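Local coordinates for uncharacterized protein (Nostoc punctiforme, PDB 2QDR) that is of unknown function but has a double-stranded beta-helix fold of the cupin clan and is possibly a dioxygenase, at residues P100-P105 and W146-G151; P237-G242 and C264-T269. All coordinates share one frame; numbering follows the deposited sequence.

How the contacts relate
Contact 1 (100-105 with 146-151) and contact 2 (237-242 with 264-269) follow one another along the chain, the first closing before the second opens, and both lie in the same cupin-like region of the protein. They sit on opposite sides of the chain's centre, their own centres 35 Å apart and their nearest atoms about 17 Å apart, so neither touches the other. Contact 1 is an antiparallel pairing at the margin of a small sheet, partly exposed and not touched by another subunit of the assembly. Contact 2 is buried, faces a second subunit through Phe-267 and Thr-269, and brings the side chain of Glu-240 to about 4 Å from an unidentified bound ligand.

Contact 1 (P100-P105 and W146-G151); sequences PKFEAP and WKVLGG
Phe-102 and Ala-104 both press on one face of the Trp-146 indole. The Phe-102 ring turns its edge to the six-membered ring in a T-shaped (edge-to-face) pair, centroids 5.1 Å apart and planes at 61°, with CE2 leading. Ala-104 CB lies over the five-membered ring as a CH-pi contact, 3.7 Å from its centroid. Phe-102 CB also packs on Val-148 CG2, 3.6 Å away.

In Trp-146, chi1 of 59° puts CG between the backbone N and carbonyl carbon, and chi2 of -70° then turns one indole face to Phe-102 and Ala-104. Ala-104 and Trp-146 form an antiparallel hydrogen-bonded pair: Ala-104 N gives Trp-146 O a nearly straight bond of 2.7 Å, and Trp-146 N returns one to Ala-104 O at 3.0 Å. Val-148 N binds Phe-102 O at 3.2 Å. Where the strands part, a water donates to Pro-100 O and Val-148 O and accepts from Gly-151 N.

Leu-98 touches Trp-146 and Val-148. An alanine in place of Trp-146 would probably leave the Phe-102 edge and Ala-104 CB without their aromatic face and open a gap beside Leu-98. Backbone bonds and apolar packing thus join short strand 103-104, outermost in its four-stranded sheet within this chain, to strand 146-149, whose other side pairs with strand 121-124, antiparallel pairing of the kind that builds the double-stranded beta-helix.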
loop_
_atom_site.group_PDB
_atom_site.type_symbol
_atom_site.label_atom_id
_atom_site.label_comp_id
_atom_site.label_asym_id
_atom_site.label_seq_id
_atom_site.Cartn_x
_atom_site.Cartn_y
_atom_site.Cartn_z
ATOM N N PRO A 100 -10.684 47.645 15.634
ATOM C CA PRO A 100 -12.054 47.128 15.873
ATOM C C PRO A 100 -13.169 47.541 14.898
ATOM O O PRO A 100 -13.886 46.668 14.413
ATOM C CB PRO A 100 -12.379 47.683 17.265
ATOM C CG PRO A 100 -11.090 47.697 17.952
ATOM C CD PRO A 100 -10.054 48.032 16.916
ATOM N N LYS A 101 -13.294 48.836 14.612
ATOM C CA LYS A 101 -14.338 49.341 13.705
ATOM C C LYS A 101 -13.861 49.495 12.245
ATOM O O LYS A 101 -14.485 50.234 11.480
ATOM C CB LYS A 101 -14.914 50.670 14.235
ATOM C CG LYS A 101 -15.530 50.590 15.633
ATOM N N PHE A 102 -12.783 48.807 11.847
ATOM C CA PHE A 102 -12.273 48.900 10.475
ATOM C C PHE A 102 -13.340 48.406 9.514
ATOM O O PHE A 102 -13.965 47.377 9.758
ATOM C CB PHE A 102 -10.983 48.100 10.300
ATOM C CG PHE A 102 -10.398 48.176 8.915
ATOM C CD1 PHE A 102 -9.538 49.211 8.567
ATOM C CD2 PHE A 102 -10.687 47.204 7.964
ATOM C CE1 PHE A 102 -8.991 49.289 7.293
ATOM C CE2 PHE A 102 -10.144 47.272 6.688
ATOM C CZ PHE A 102 -9.292 48.320 6.353
ATOM N N GLU A 103 -13.550 49.164 8.441
ATOM C CA GLU A 103 -14.552 48.840 7.440
ATOM C C GLU A 103 -14.111 49.496 6.131
ATOM O O GLU A 103 -13.897 50.707 6.093
ATOM C CB GLU A 103 -15.924 49.302 7.916
ATOM C CG GLU A 103 -17.073 48.891 7.019
ATOM C CD GLU A 103 -18.439 49.136 7.653
ATOM O OE1 GLU A 103 -18.521 49.774 8.727
ATOM O OE2 GLU A 103 -19.442 48.676 7.070
ATOM N N ALA A 104 -13.927 48.677 5.094
ATOM C CA ALA A 104 -13.485 49.133 3.779
ATOM C C ALA A 104 -14.507 48.774 2.696
ATOM O O ALA A 104 -15.273 47.808 2.851
ATOM C CB ALA A 104 -12.121 48.534 3.451
ATOM N N PRO A 105 -14.511 49.540 1.585
ATOM C CA PRO A 105 -15.451 49.289 0.511
ATOM C C PRO A 105 -14.973 48.179 -0.410
ATOM O O PRO A 105 -13.829 47.724 -0.314
ATOM C CB PRO A 105 -15.469 50.619 -0.235
ATOM C CG PRO A 105 -14.088 51.112 -0.100
ATOM C CD PRO A 105 -13.617 50.666 1.252
ATOM N N TRP A 146 -15.395 44.829 3.178
ATOM C CA TRP A 146 -14.708 44.013 4.180
ATOM C C TRP A 146 -14.500 44.786 5.491
ATOM O O TRP A 146 -14.380 46.006 5.477
ATOM C CB TRP A 146 -13.427 43.382 3.577
ATOM C CG TRP A 146 -12.404 44.303 3.044
ATOM C CD1 TRP A 146 -12.497 45.077 1.922
ATOM C CD2 TRP A 146 -11.075 44.463 3.532
ATOM N NE1 TRP A 146 -11.328 45.767 1.724
ATOM C CE2 TRP A 146 -10.434 45.401 2.696
ATOM C CE3 TRP A 146 -10.372 43.933 4.618
ATOM C CZ2 TRP A 146 -9.119 45.824 2.915
ATOM C CZ3 TRP A 146 -9.068 44.345 4.833
ATOM C CH2 TRP A 146 -8.454 45.285 3.987
ATOM N N LYS A 147 -14.505 44.053 6.607
ATOM C CA LYS A 147 -14.405 44.634 7.951
ATOM C C LYS A 147 -13.830 43.705 9.009
ATOM O O LYS A 147 -13.745 42.494 8.799
ATOM C CB LYS A 147 -15.815 45.016 8.430
ATOM C CG LYS A 147 -16.783 43.811 8.531
ATOM C CD LYS A 147 -18.182 44.203 8.923
ATOM C CE LYS A 147 -19.086 42.980 8.876
ATOM N NZ LYS A 147 -20.489 43.295 9.246
ATOM N N VAL A 148 -13.479 44.290 10.156
ATOM C CA VAL A 148 -12.956 43.540 11.289
ATOM C C VAL A 148 -14.166 43.107 12.120
ATOM O O VAL A 148 -15.089 43.890 12.321
ATOM C CB VAL A 148 -11.934 44.340 12.125
ATOM C CG1 VAL A 148 -11.543 43.591 13.396
ATOM C CG2 VAL A 148 -10.684 44.627 11.304
ATOM N N LEU A 149 -14.140 41.856 12.586
ATOM C CA LEU A 149 -15.208 41.258 13.377
ATOM C C LEU A 149 -14.869 41.135 14.847
ATOM O O LEU A 149 -13.701 41.200 15.236
ATOM C CB LEU A 149 -15.489 39.846 12.868
ATOM C CG LEU A 149 -16.005 39.679 11.446
ATOM C CD1 LEU A 149 -15.968 38.201 11.066
ATOM C CD2 LEU A 149 -17.405 40.260 11.301
ATOM N N GLY A 150 -15.917 40.955 15.650
ATOM C CA GLY A 150 -15.797 40.768 17.092
ATOM C C GLY A 150 -15.437 41.929 17.994
ATOM O O GLY A 150 -15.221 41.710 19.181
ATOM N N GLY A 151 -15.365 43.149 17.462
ATOM C CA GLY A 151 -15.024 44.326 18.273
ATOM C C GLY A 151 -13.628 44.360 18.887
ATOM O O GLY A 151 -13.399 45.072 19.858
HETATM O O HOH W 1 -15.752 44.267 15.038
#

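Contact 2 (P237-G242 and C264-T269); sequences PYNEEG and CPSFST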
loop_
_atom_site.group_PDB
_atom_site.type_symbol
_atom_site.label_atom_id
_atom_site.label_comp_id
_atom_site.label_asym_id
_atom_site.label_seq_id
_atom_site.Cartn_x
_atom_site.Cartn_y
_atom_site.Cartn_z
ATOM N N PRO A 237 18.409 25.946 -2.634
ATOM C CA PRO A 237 18.423 26.674 -3.923
ATOM C C PRO A 237 17.039 27.224 -4.340
ATOM O O PRO A 237 16.546 26.924 -5.421
ATOM C CB PRO A 237 18.932 25.600 -4.899
ATOM C CG PRO A 237 18.372 24.378 -4.363
ATOM C CD PRO A 237 18.626 24.513 -2.873
ATOM N N TYR A 238 16.453 28.068 -3.497
ATOM C CA TYR A 238 15.134 28.634 -3.727
ATOM C C TYR A 238 14.853 29.690 -2.671
ATOM O O TYR A 238 15.551 29.734 -1.661
ATOM C CB TYR A 238 14.059 27.532 -3.668
ATOM C CG TYR A 238 14.094 26.699 -2.392
ATOM C CD1 TYR A 238 13.363 27.080 -1.266
ATOM C CD2 TYR A 238 14.861 25.542 -2.305
ATOM C CE1 TYR A 238 13.394 26.332 -0.101
ATOM C CE2 TYR A 238 14.892 24.789 -1.135
ATOM C CZ TYR A 238 14.154 25.185 -0.040
ATOM O OH TYR A 238 14.181 24.442 1.117
ATOM N N ASN A 239 13.854 30.539 -2.904
ATOM C CA ASN A 239 13.475 31.563 -1.930
ATOM C C ASN A 239 12.408 31.004 -1.017
ATOM O O ASN A 239 11.504 30.309 -1.484
ATOM C CB ASN A 239 12.950 32.828 -2.594
ATOM C CG ASN A 239 13.986 33.522 -3.438
ATOM O OD1 ASN A 239 15.111 33.754 -3.003
ATOM N ND2 ASN A 239 13.587 33.923 -4.640
ATOM N N GLU A 240 12.519 31.315 0.276
ATOM C CA GLU A 240 11.581 30.880 1.311
ATOM C C GLU A 240 11.449 31.937 2.397
ATOM O O GLU A 240 12.424 32.624 2.727
ATOM C CB GLU A 240 12.061 29.579 1.966
ATOM C CG GLU A 240 11.250 29.083 3.220
ATOM C CD GLU A 240 11.872 27.862 3.907
ATOM O OE1 GLU A 240 12.713 27.163 3.294
ATOM O OE2 GLU A 240 11.514 27.592 5.074
ATOM N N GLU A 241 10.238 32.080 2.929
ATOM C CA GLU A 241 9.989 32.985 4.039
ATOM C C GLU A 241 8.987 32.277 4.907
ATOM O O GLU A 241 8.321 31.360 4.445
ATOM C CB GLU A 241 9.456 34.353 3.628
ATOM C CG GLU A 241 8.052 34.392 3.034
ATOM C CD GLU A 241 7.532 35.826 2.845
ATOM O OE1 GLU A 241 8.317 36.791 2.800
ATOM O OE2 GLU A 241 6.315 35.982 2.739
ATOM N N GLY A 242 8.879 32.697 6.157
ATOM C CA GLY A 242 7.910 32.090 7.048
ATOM C C GLY A 242 7.725 32.834 8.344
ATOM O O GLY A 242 8.537 33.693 8.686
ATOM N N CYS A 264 14.925 33.551 3.633
ATOM C CA CYS A 264 16.072 32.822 3.148
ATOM C C CYS A 264 16.080 32.918 1.636
ATOM O O CYS A 264 15.322 32.193 0.986
ATOM C CB CYS A 264 15.959 31.370 3.591
ATOM S SG CYS A 264 15.748 31.213 5.377
ATOM N N PRO A 265 16.922 33.803 1.061
ATOM C CA PRO A 265 16.923 33.890 -0.393
ATOM C C PRO A 265 17.591 32.661 -1.010
ATOM O O PRO A 265 18.122 31.815 -0.294
ATOM C CB PRO A 265 17.711 35.173 -0.679
ATOM C CG PRO A 265 18.645 35.283 0.437
ATOM C CD PRO A 265 17.898 34.739 1.646
ATOM N N SER A 266 17.556 32.574 -2.329
ATOM C CA SER A 266 18.127 31.433 -3.036
ATOM C C SER A 266 19.590 31.141 -2.689
ATOM O O SER A 266 20.398 32.046 -2.602
ATOM C CB SER A 266 17.953 31.631 -4.534
ATOM O OG SER A 266 16.563 31.675 -4.806
ATOM N N PHE A 267 19.864 29.860 -2.443
ATOM C CA PHE A 267 21.197 29.304 -2.108
ATOM C C PHE A 267 21.713 29.662 -0.702
ATOM O O PHE A 267 22.917 29.742 -0.490
ATOM C CB PHE A 267 22.246 29.632 -3.199
ATOM C CG PHE A 267 21.800 29.247 -4.585
ATOM C CD1 PHE A 267 21.840 27.916 -4.997
ATOM C CD2 PHE A 267 21.331 30.216 -5.483
ATOM C CE1 PHE A 267 21.415 27.553 -6.277
ATOM C CE2 PHE A 267 20.911 29.859 -6.769
ATOM C CZ PHE A 267 20.949 28.523 -7.162
ATOM N N SER A 268 20.796 29.836 0.250
ATOM C CA SER A 268 21.157 30.095 1.636
ATOM C C SER A 268 21.504 28.746 2.241
ATOM O O SER A 268 21.011 27.723 1.785
ATOM C CB SER A 268 20.001 30.708 2.413
ATOM O OG SER A 268 19.587 31.928 1.852
ATOM N N THR A 269 22.345 28.748 3.261
ATOM C CA THR A 269 22.767 27.519 3.927
ATOM C C THR A 269 22.192 27.540 5.338
ATOM O O THR A 269 22.787 28.118 6.254
ATOM C CB THR A 269 24.293 27.394 3.915
ATOM O OG1 THR A 269 24.749 27.452 2.560
ATOM C CG2 THR A 269 24.740 26.072 4.559
#
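Asn-239 reaches across to Ser-266, where its OD1 accepts two weak hydrogen bonds: one from Ser-266 N at 2.8 Å, bent to 128° at the hydrogen, and one from Ser-266 OG at 3.1 Å. Chi1 of -64° sets Asn-239 CG beside its own backbone N, and chi2 then directs OD1 to Ser-266. The other end of the amide, ND2, is hydrogen-bonded elsewhere in the structure.

Next along the chain, Glu-240 and Cys-264 form an antiparallel hydrogen-bonded pair. Glu-240 N donates to Cys-264 O at 3.0 Å, and Cys-264 N donates to Glu-240 O at 2.8 Å. Cys-264 O also receives the Asn-239 CA-H, and Tyr-238 O meets the CA-H of Ser-266, its CA 3.4 Å away.

Beyond this pair the second segment bends through a type II beta turn from Pro-265 to Ser-268, with Phe-267 at positive phi. Ser-268 OG donates to Pro-265 O at 2.6 Å, alongside a weak backbone bond from Ser-268 N to the same oxygen. Phe-267 places a ring face over Pro-237 CA, a CH-pi contact, while Pro-237 CB lies 3.4 Å from Phe-267 CE1.

Asn-239 N is held by Asp-286 OD1, Pro-237 O accepts from Arg-287 NH1, and the Phe-267 ring meets Phe-183 of the second subunit. The buried Glu-241 carboxylate is satisfied through OE2 by a salt bridge to Arg-284 and a hydrogen bond with Thr-93, and through OE1 by Tyr-261. The side-chain OD1 of buried Asn-239 thus takes both weak bonds from Ser-266, in the turn, while the backbone pair, part of the antiparallel pairing of the double-stranded beta-helix fold, joins the end of strand 260-264 to Glu-240, whose side chain lies about 4 Å from the unidentified ligand.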